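Local coordinates for extracellular solute-binding protein family 1 (Alicyclobacillus acidocaldarius subsp. acidocaldarius, PDB 4OVJ) that probably captures a solute outside the cell and delivers it to an ABC-type membrane transporter, as a family 1 extracellular solute-binding protein, at residues 187-197 and 209-220. Sequence-based numbering, arbitrary orientation.
Sequences TFGYWARQHGQ and FTESTLVSYLNY
The axes of helices 187-194 and 211-220 pass 9.9 Å apart at their closest, their N-to-C directions 123° apart, with W191 facing Y217 at the crossing. Between them lies an aromatic cluster, within a helical part of this periplasmic-binding-protein fold that helices 377-392 and 398-414 complete on the side of L214. W191 enters as a knob among T213, S216, Y217 and Y220; CB of Y217 sits over its five-membered ring, 3.6 Å from the centroid. Y217 also turns a ring edge to that face and receives the edge of F188 on its own face. With CG of F188 anti to the backbone N (chi1 178°), the ring extends onward and points its edge at the face of F209, T-shaped, planes at 80°, while CD1 of L214 covers one F188 face. At the far end, OH of Y217 donates to OG1 of T187 (2.6 Å). Replacing Y217 with an alanine would probably open a gap between W191 and F188 and deprive T187 OG1 of this donor. Past the Schellman turn at G196, the Q197 side chain reaches the start of the second helix. Its OE1 accepts from T210 N (3.0 Å) and T213 OG1 (2.6 Å), which approach from opposite faces of the amide.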
ATOM      1  N   THR A 187       4.566  -0.684  10.233  1.00  8.30           N
ATOM      2  CA  THR A 187       6.018  -0.451  10.118  1.00  8.78           C
ATOM      3  C   THR A 187       6.801  -1.556  10.825  1.00  8.11           C
ATOM      4  O   THR A 187       7.901  -1.903  10.403  1.00  7.96           O
ATOM      5  CB  THR A 187       6.519   0.918  10.603  1.00  9.15           C
ATOM      6  OG1 THR A 187       6.326   1.062  12.012  1.00  9.76           O
ATOM      7  CG2 THR A 187       5.852   2.045   9.846  1.00 10.48           C
ATOM      8  N   PHE A 188       6.246  -2.107  11.903  1.00  6.97           N
ATOM      9  CA  PHE A 188       6.845  -3.291  12.477  1.00  6.67           C
ATOM     10  C   PHE A 188       6.844  -4.461  11.466  1.00  6.62           C
ATOM     11  O   PHE A 188       7.806  -5.224  11.389  1.00  7.01           O
ATOM     12  CB  PHE A 188       6.192  -3.723  13.793  1.00  6.57           C
ATOM     13  CG  PHE A 188       6.802  -4.972  14.331  1.00  6.90           C
ATOM     14  CD1 PHE A 188       8.148  -5.007  14.651  1.00  7.05           C
ATOM     15  CD2 PHE A 188       6.064  -6.138  14.429  1.00  7.73           C
ATOM     16  CE1 PHE A 188       8.753  -6.175  15.060  1.00  8.09           C
ATOM     17  CE2 PHE A 188       6.662  -7.308  14.859  1.00  8.15           C
ATOM     18  CZ  PHE A 188       8.006  -7.331  15.175  1.00  8.12           C
ATOM     19  N   GLY A 189       5.774  -4.590  10.683  1.00  6.30           N
ATOM     20  CA  GLY A 189       5.717  -5.599   9.637  1.00  6.79           C
ATOM     21  C   GLY A 189       6.903  -5.536   8.685  1.00  6.73           C
ATOM     22  O   GLY A 189       7.465  -6.554   8.314  1.00  7.67           O
ATOM     23  N   TYR A 190       7.278  -4.320   8.320  1.00  6.47           N
ATOM     24  CA  TYR A 190       8.448  -4.052   7.488  1.00  6.87           C
ATOM     25  C   TYR A 190       9.737  -4.543   8.159  1.00  6.19           C
ATOM     26  O   TYR A 190      10.505  -5.291   7.563  1.00  6.42           O
ATOM     27  CB  TYR A 190       8.499  -2.553   7.175  1.00  6.67           C
ATOM     28  CG  TYR A 190       9.696  -2.093   6.393  1.00  7.13           C
ATOM     29  CD1 TYR A 190       9.768  -2.257   5.017  1.00  7.48           C
ATOM     30  CD2 TYR A 190      10.760  -1.474   7.036  1.00  7.77           C
ATOM     31  CE1 TYR A 190      10.883  -1.824   4.313  1.00  7.76           C
ATOM     32  CE2 TYR A 190      11.871  -1.045   6.342  1.00  8.14           C
ATOM     33  CZ  TYR A 190      11.921  -1.213   4.982  1.00  7.12           C
ATOM     34  OH  TYR A 190      13.023  -0.793   4.294  1.00  7.53           O
ATOM     35  N   TRP A 191       9.933  -4.177   9.417  1.00  6.16           N
ATOM     36  CA  TRP A 191      11.052  -4.659  10.231  1.00  6.79           C
ATOM     37  C   TRP A 191      11.085  -6.176  10.351  1.00  6.66           C
ATOM     38  O   TRP A 191      12.134  -6.792  10.181  1.00  6.37           O
ATOM     39  CB  TRP A 191      10.962  -4.014  11.624  1.00  7.01           C
ATOM     40  CG  TRP A 191      12.067  -4.346  12.586  1.00  7.69           C
ATOM     41  CD1 TRP A 191      12.160  -5.448  13.369  1.00  7.71           C
ATOM     42  CD2 TRP A 191      13.203  -3.532  12.900  1.00  7.99           C
ATOM     43  NE1 TRP A 191      13.291  -5.384  14.146  1.00  7.96           N
ATOM     44  CE2 TRP A 191      13.945  -4.214  13.883  1.00  7.73           C
ATOM     45  CE3 TRP A 191      13.646  -2.276  12.466  1.00  9.11           C
ATOM     46  CZ2 TRP A 191      15.121  -3.692  14.430  1.00  8.48           C
ATOM     47  CZ3 TRP A 191      14.830  -1.759  13.006  1.00 10.33           C
ATOM     48  CH2 TRP A 191      15.547  -2.470  13.969  1.00  9.73           C
ATOM     49  N   ALA A 192       9.938  -6.773  10.644  1.00  6.49           N
ATOM     50  CA  ALA A 192       9.865  -8.215  10.787  1.00  6.86           C
ATOM     51  C   ALA A 192      10.295  -8.896   9.502  1.00  7.02           C
ATOM     52  O   ALA A 192      11.059  -9.857   9.542  1.00  7.61           O
ATOM     53  CB  ALA A 192       8.471  -8.661  11.161  1.00  7.38           C
ATOM     54  N   ARG A 193       9.812  -8.395   8.370  1.00  6.93           N
ATOM     55  CA  ARG A 193      10.164  -8.979   7.067  1.00  7.33           C
ATOM     56  C   ARG A 193      11.672  -8.894   6.805  1.00  7.38           C
ATOM     57  O   ARG A 193      12.265  -9.825   6.263  1.00  7.87           O
ATOM     58  CB  ARG A 193       9.374  -8.315   5.949  1.00  7.80           C
ATOM     59  CG  ARG A 193       7.923  -8.789   5.863  1.00  8.41           C
ATOM     60  CD  ARG A 193       7.080  -7.844   5.025  1.00  8.90           C
ATOM     61  NE  ARG A 193       7.658  -7.558   3.699  1.00  9.38           N
ATOM     62  CZ  ARG A 193       7.396  -8.206   2.554  1.00  9.66           C
ATOM     63  NH1 ARG A 193       6.552  -9.232   2.499  1.00 10.68           N
ATOM     64  NH2 ARG A 193       7.997  -7.822   1.433  1.00 11.51           N
ATOM     65  N   GLN A 194      12.299  -7.798   7.236  1.00  7.53           N
ATOM     66  CA  GLN A 194      13.754  -7.667   7.111  1.00  8.30           C
ATOM     67  C   GLN A 194      14.514  -8.722   7.911  1.00  8.59           C
ATOM     68  O   GLN A 194      15.652  -9.051   7.589  1.00  9.23           O
ATOM     69  CB  GLN A 194      14.228  -6.303   7.561  1.00  8.04           C
ATOM     70  CG  GLN A 194      13.677  -5.155   6.774  1.00  8.13           C
ATOM     71  CD  GLN A 194      14.121  -3.833   7.333  1.00  8.58           C
ATOM     72  OE1 GLN A 194      14.076  -3.612   8.546  1.00  9.10           O
ATOM     73  NE2 GLN A 194      14.597  -2.957   6.460  1.00  9.54           N
ATOM     74  N   HIS A 195      13.890  -9.214   8.978  1.00  8.57           N
ATOM     75  CA  HIS A 195      14.475 -10.232   9.833  1.00  9.24           C
ATOM     76  C   HIS A 195      14.024 -11.638   9.473  1.00  9.71           C
ATOM     77  O   HIS A 195      14.180 -12.558  10.273  1.00 12.44           O
ATOM     78  CB  HIS A 195      14.177  -9.898  11.293  1.00  9.24           C
ATOM     79  CG  HIS A 195      14.920  -8.692  11.759  1.00  8.90           C
ATOM     80  ND1 HIS A 195      14.545  -7.409  11.428  1.00  9.20           N
ATOM     81  CD2 HIS A 195      16.073  -8.581  12.456  1.00  9.90           C
ATOM     82  CE1 HIS A 195      15.415  -6.554  11.935  1.00  9.62           C
ATOM     83  NE2 HIS A 195      16.350  -7.242  12.563  1.00 10.32           N
ATOM     84  N   GLY A 196      13.509 -11.806   8.258  1.00  9.59           N
ATOM     85  CA  GLY A 196      13.112 -13.119   7.756  1.00 11.40           C
ATOM     86  C   GLY A 196      11.850 -13.644   8.399  1.00 10.42           C
ATOM     87  O   GLY A 196      11.571 -14.842   8.350  1.00 11.86           O
ATOM     88  N   GLN A 197      11.072 -12.734   8.969  1.00  9.93           N
ATOM     89  CA  GLN A 197       9.859 -13.073   9.712  1.00  9.25           C
ATOM     90  C   GLN A 197       8.675 -12.280   9.142  1.00  9.19           C
ATOM     91  O   GLN A 197       8.803 -11.600   8.107  1.00  9.90           O
ATOM     92  CB  GLN A 197      10.111 -12.822  11.201  1.00  9.56           C
ATOM     93  CG  GLN A 197      11.154 -13.787  11.751  1.00 10.87           C
ATOM     94  CD  GLN A 197      11.625 -13.484  13.151  1.00 11.56           C
ATOM     95  OE1 GLN A 197      11.081 -12.628  13.843  1.00 12.21           O
ATOM     96  NE2 GLN A 197      12.656 -14.197  13.580  1.00 15.39           N
ATOM     97  N   PHE A 209       6.666 -13.821  14.005  1.00 10.27           N
ATOM     98  CA  PHE A 209       7.945 -13.255  14.418  1.00 10.98           C
ATOM     99  C   PHE A 209       8.238 -13.626  15.863  1.00 13.00           C
ATOM    100  O   PHE A 209       7.354 -14.067  16.597  1.00 13.72           O
ATOM    101  CB  PHE A 209       7.925 -11.733  14.280  1.00 10.13           C
ATOM    102  CG  PHE A 209       6.865 -11.080  15.113  1.00  9.80           C
ATOM    103  CD1 PHE A 209       7.126 -10.692  16.426  1.00  9.45           C
ATOM    104  CD2 PHE A 209       5.586 -10.891  14.602  1.00  9.05           C
ATOM    105  CE1 PHE A 209       6.141 -10.111  17.197  1.00 10.28           C
ATOM    106  CE2 PHE A 209       4.602 -10.298  15.367  1.00  9.75           C
ATOM    107  CZ  PHE A 209       4.880  -9.915  16.671  1.00 10.42           C
ATOM    108  N   THR A 210       9.486 -13.412  16.265  1.00 14.07           N
ATOM    109  CA  THR A 210       9.941 -13.743  17.610  1.00 15.76           C
ATOM    110  C   THR A 210       9.992 -12.504  18.498  1.00 14.57           C
ATOM    111  O   THR A 210      10.005 -11.367  18.026  1.00 14.34           O
ATOM    112  CB  THR A 210      11.353 -14.327  17.576  1.00 18.56           C
ATOM    113  OG1 THR A 210      12.253 -13.349  17.055  1.00 22.04           O
ATOM    114  CG2 THR A 210      11.404 -15.586  16.722  1.00 20.00           C
ATOM    115  N   GLU A 211      10.059 -12.736  19.803  1.00 15.63           N
ATOM    116  CA  GLU A 211      10.165 -11.641  20.757  1.00 16.48           C
ATOM    117  C   GLU A 211      11.379 -10.759  20.490  1.00 14.00           C
ATOM    118  O   GLU A 211      11.281  -9.535  20.564  1.00 14.41           O
ATOM    119  CB  GLU A 211      10.206 -12.186  22.176  1.00 19.48           C
ATOM    120  CG  GLU A 211      10.081 -11.129  23.245  1.00 22.11           C
ATOM    121  CD  GLU A 211      10.060 -11.745  24.621  1.00 26.04           C
ATOM    122  OE1 GLU A 211       9.145 -12.555  24.889  1.00 28.80           O
ATOM    123  OE2 GLU A 211      10.957 -11.436  25.422  1.00 28.97           O
ATOM    124  N   SER A 212      12.500 -11.392  20.182  0.50 14.28           N
ATOM    125  CA  SER A 212      13.742 -10.698  19.898  0.50 15.70           C
ATOM    126  C   SER A 212      13.581  -9.657  18.791  0.50 14.24           C
ATOM    127  O   SER A 212      14.064  -8.532  18.890  0.50 13.09           O
ATOM    128  CB  SER A 212      14.784 -11.724  19.476  0.50 17.70           C
ATOM    129  OG  SER A 212      16.051 -11.138  19.455  0.50 21.82           O
ATOM    130  N   THR A 213      12.894 -10.050  17.729  1.00 12.71           N
ATOM    131  CA  THR A 213      12.658  -9.165  16.587  1.00 11.00           C
ATOM    132  C   THR A 213      11.846  -7.930  16.984  1.00  9.78           C
ATOM    133  O   THR A 213      12.154  -6.806  16.578  1.00 10.90           O
ATOM    134  CB  THR A 213      11.920  -9.938  15.508  1.00 10.11           C
ATOM    135  OG1 THR A 213      12.730 -11.056  15.126  1.00 11.22           O
ATOM    136  CG2 THR A 213      11.609  -9.050  14.301  1.00  9.85           C
ATOM    137  N   LEU A 214      10.820  -8.136  17.798  1.00  8.86           N
ATOM    138  CA  LEU A 214      10.004  -7.017  18.257  1.00  8.40           C
ATOM    139  C   LEU A 214      10.769  -6.142  19.248  1.00  8.83           C
ATOM    140  O   LEU A 214      10.718  -4.929  19.163  1.00  9.37           O
ATOM    141  CB  LEU A 214       8.695  -7.497  18.866  1.00  9.12           C
ATOM    142  CG  LEU A 214       7.759  -6.445  19.457  1.00  9.34           C
ATOM    143  CD1 LEU A 214       7.487  -5.342  18.453  1.00  9.63           C
ATOM    144  CD2 LEU A 214       6.470  -7.140  19.878  1.00  9.69           C
ATOM    145  N   VAL A 215      11.499  -6.757  20.172  1.00  9.91           N
ATOM    146  CA  VAL A 215      12.269  -5.978  21.141  1.00 10.24           C
ATOM    147  C   VAL A 215      13.347  -5.128  20.457  1.00  9.42           C
ATOM    148  O   VAL A 215      13.572  -3.985  20.854  1.00  9.64           O
ATOM    149  CB  VAL A 215      12.880  -6.872  22.243  1.00 11.32           C
ATOM    150  CG1 VAL A 215      13.826  -6.071  23.129  1.00 12.19           C
ATOM    151  CG2 VAL A 215      11.765  -7.455  23.091  1.00 11.33           C
ATOM    152  N   SER A 216      13.990  -5.657  19.421  1.00  9.21           N
ATOM    153  CA  SER A 216      15.026  -4.873  18.731  1.00  9.06           C
ATOM    154  C   SER A 216      14.406  -3.649  18.034  1.00  8.74           C
ATOM    155  O   SER A 216      14.987  -2.558  18.028  1.00  8.92           O
ATOM    156  CB  SER A 216      15.856  -5.735  17.776  1.00 10.74           C
ATOM    157  OG  SER A 216      15.085  -6.206  16.689  1.00 13.16           O
ATOM    158  N   TYR A 217      13.209  -3.825  17.485  1.00  8.02           N
ATOM    159  CA  TYR A 217      12.471  -2.707  16.878  1.00  7.47           C
ATOM    160  C   TYR A 217      12.115  -1.674  17.931  1.00  7.49           C
ATOM    161  O   TYR A 217      12.364  -0.470  17.772  1.00  7.32           O
ATOM    162  CB  TYR A 217      11.216  -3.265  16.233  1.00  7.39           C
ATOM    163  CG  TYR A 217      10.168  -2.302  15.744  1.00  7.88           C
ATOM    164  CD1 TYR A 217      10.215  -1.777  14.469  1.00  8.11           C
ATOM    165  CD2 TYR A 217       9.071  -2.003  16.524  1.00  8.39           C
ATOM    166  CE1 TYR A 217       9.220  -0.943  13.990  1.00  8.46           C
ATOM    167  CE2 TYR A 217       8.071  -1.176  16.063  1.00  8.96           C
ATOM    168  CZ  TYR A 217       8.150  -0.652  14.787  1.00  8.23           C
ATOM    169  OH  TYR A 217       7.140   0.138  14.322  1.00 10.09           O
ATOM    170  N   LEU A 218      11.542  -2.134  19.027  1.00  7.58           N
ATOM    171  CA  LEU A 218      11.157  -1.211  20.091  1.00  8.52           C
ATOM    172  C   LEU A 218      12.366  -0.455  20.656  1.00  7.97           C
ATOM    173  O   LEU A 218      12.280   0.741  20.933  1.00  8.40           O
ATOM    174  CB  LEU A 218      10.423  -1.951  21.199  1.00  9.27           C
ATOM    175  CG  LEU A 218       9.071  -2.562  20.831  1.00 10.90           C
ATOM    176  CD1 LEU A 218       8.613  -3.414  21.998  1.00 12.23           C
ATOM    177  CD2 LEU A 218       8.026  -1.520  20.470  1.00 12.48           C
ATOM    178  N   ASN A 219      13.487  -1.157  20.821  1.00  7.89           N
ATOM    179  CA  ASN A 219      14.714  -0.539  21.333  1.00  8.91           C
ATOM    180  C   ASN A 219      15.285   0.486  20.402  1.00  8.38           C
ATOM    181  O   ASN A 219      15.834   1.495  20.860  1.00  9.45           O
ATOM    182  CB  ASN A 219      15.775  -1.589  21.625  1.00  9.14           C
ATOM    183  CG  ASN A 219      15.593  -2.228  22.986  1.00 11.52           C
ATOM    184  OD1 ASN A 219      15.044  -1.610  23.894  1.00 14.65           O
ATOM    185  ND2 ASN A 219      16.066  -3.461  23.137  1.00 12.21           N
ATOM    186  N   TYR A 220      15.166   0.237  19.100  1.00  8.21           N
ATOM    187  CA  TYR A 220      15.646   1.183  18.105  1.00  8.45           C
ATOM    188  C   TYR A 220      14.979   2.530  18.307  1.00  7.88           C
ATOM    189  O   TYR A 220      15.651   3.549  18.431  1.00  8.06           O
ATOM    190  CB  TYR A 220      15.370   0.672  16.694  1.00  8.59           C
ATOM    191  CG  TYR A 220      15.794   1.628  15.607  1.00  8.58           C
ATOM    192  CD1 TYR A 220      17.117   1.697  15.209  1.00  8.18           C
ATOM    193  CD2 TYR A 220      14.871   2.474  14.988  1.00  8.51           C
ATOM    194  CE1 TYR A 220      17.519   2.574  14.228  1.00  9.01           C
ATOM    195  CE2 TYR A 220      15.267   3.347  13.988  1.00  8.61           C
ATOM    196  CZ  TYR A 220      16.597   3.390  13.611  1.00  8.03           C
ATOM    197  OH  TYR A 220      17.010   4.249  12.623  1.00  8.13           O
TER
HETATM  198  O   HOH W   1      14.474 -14.274  16.201  1.00 32.68           O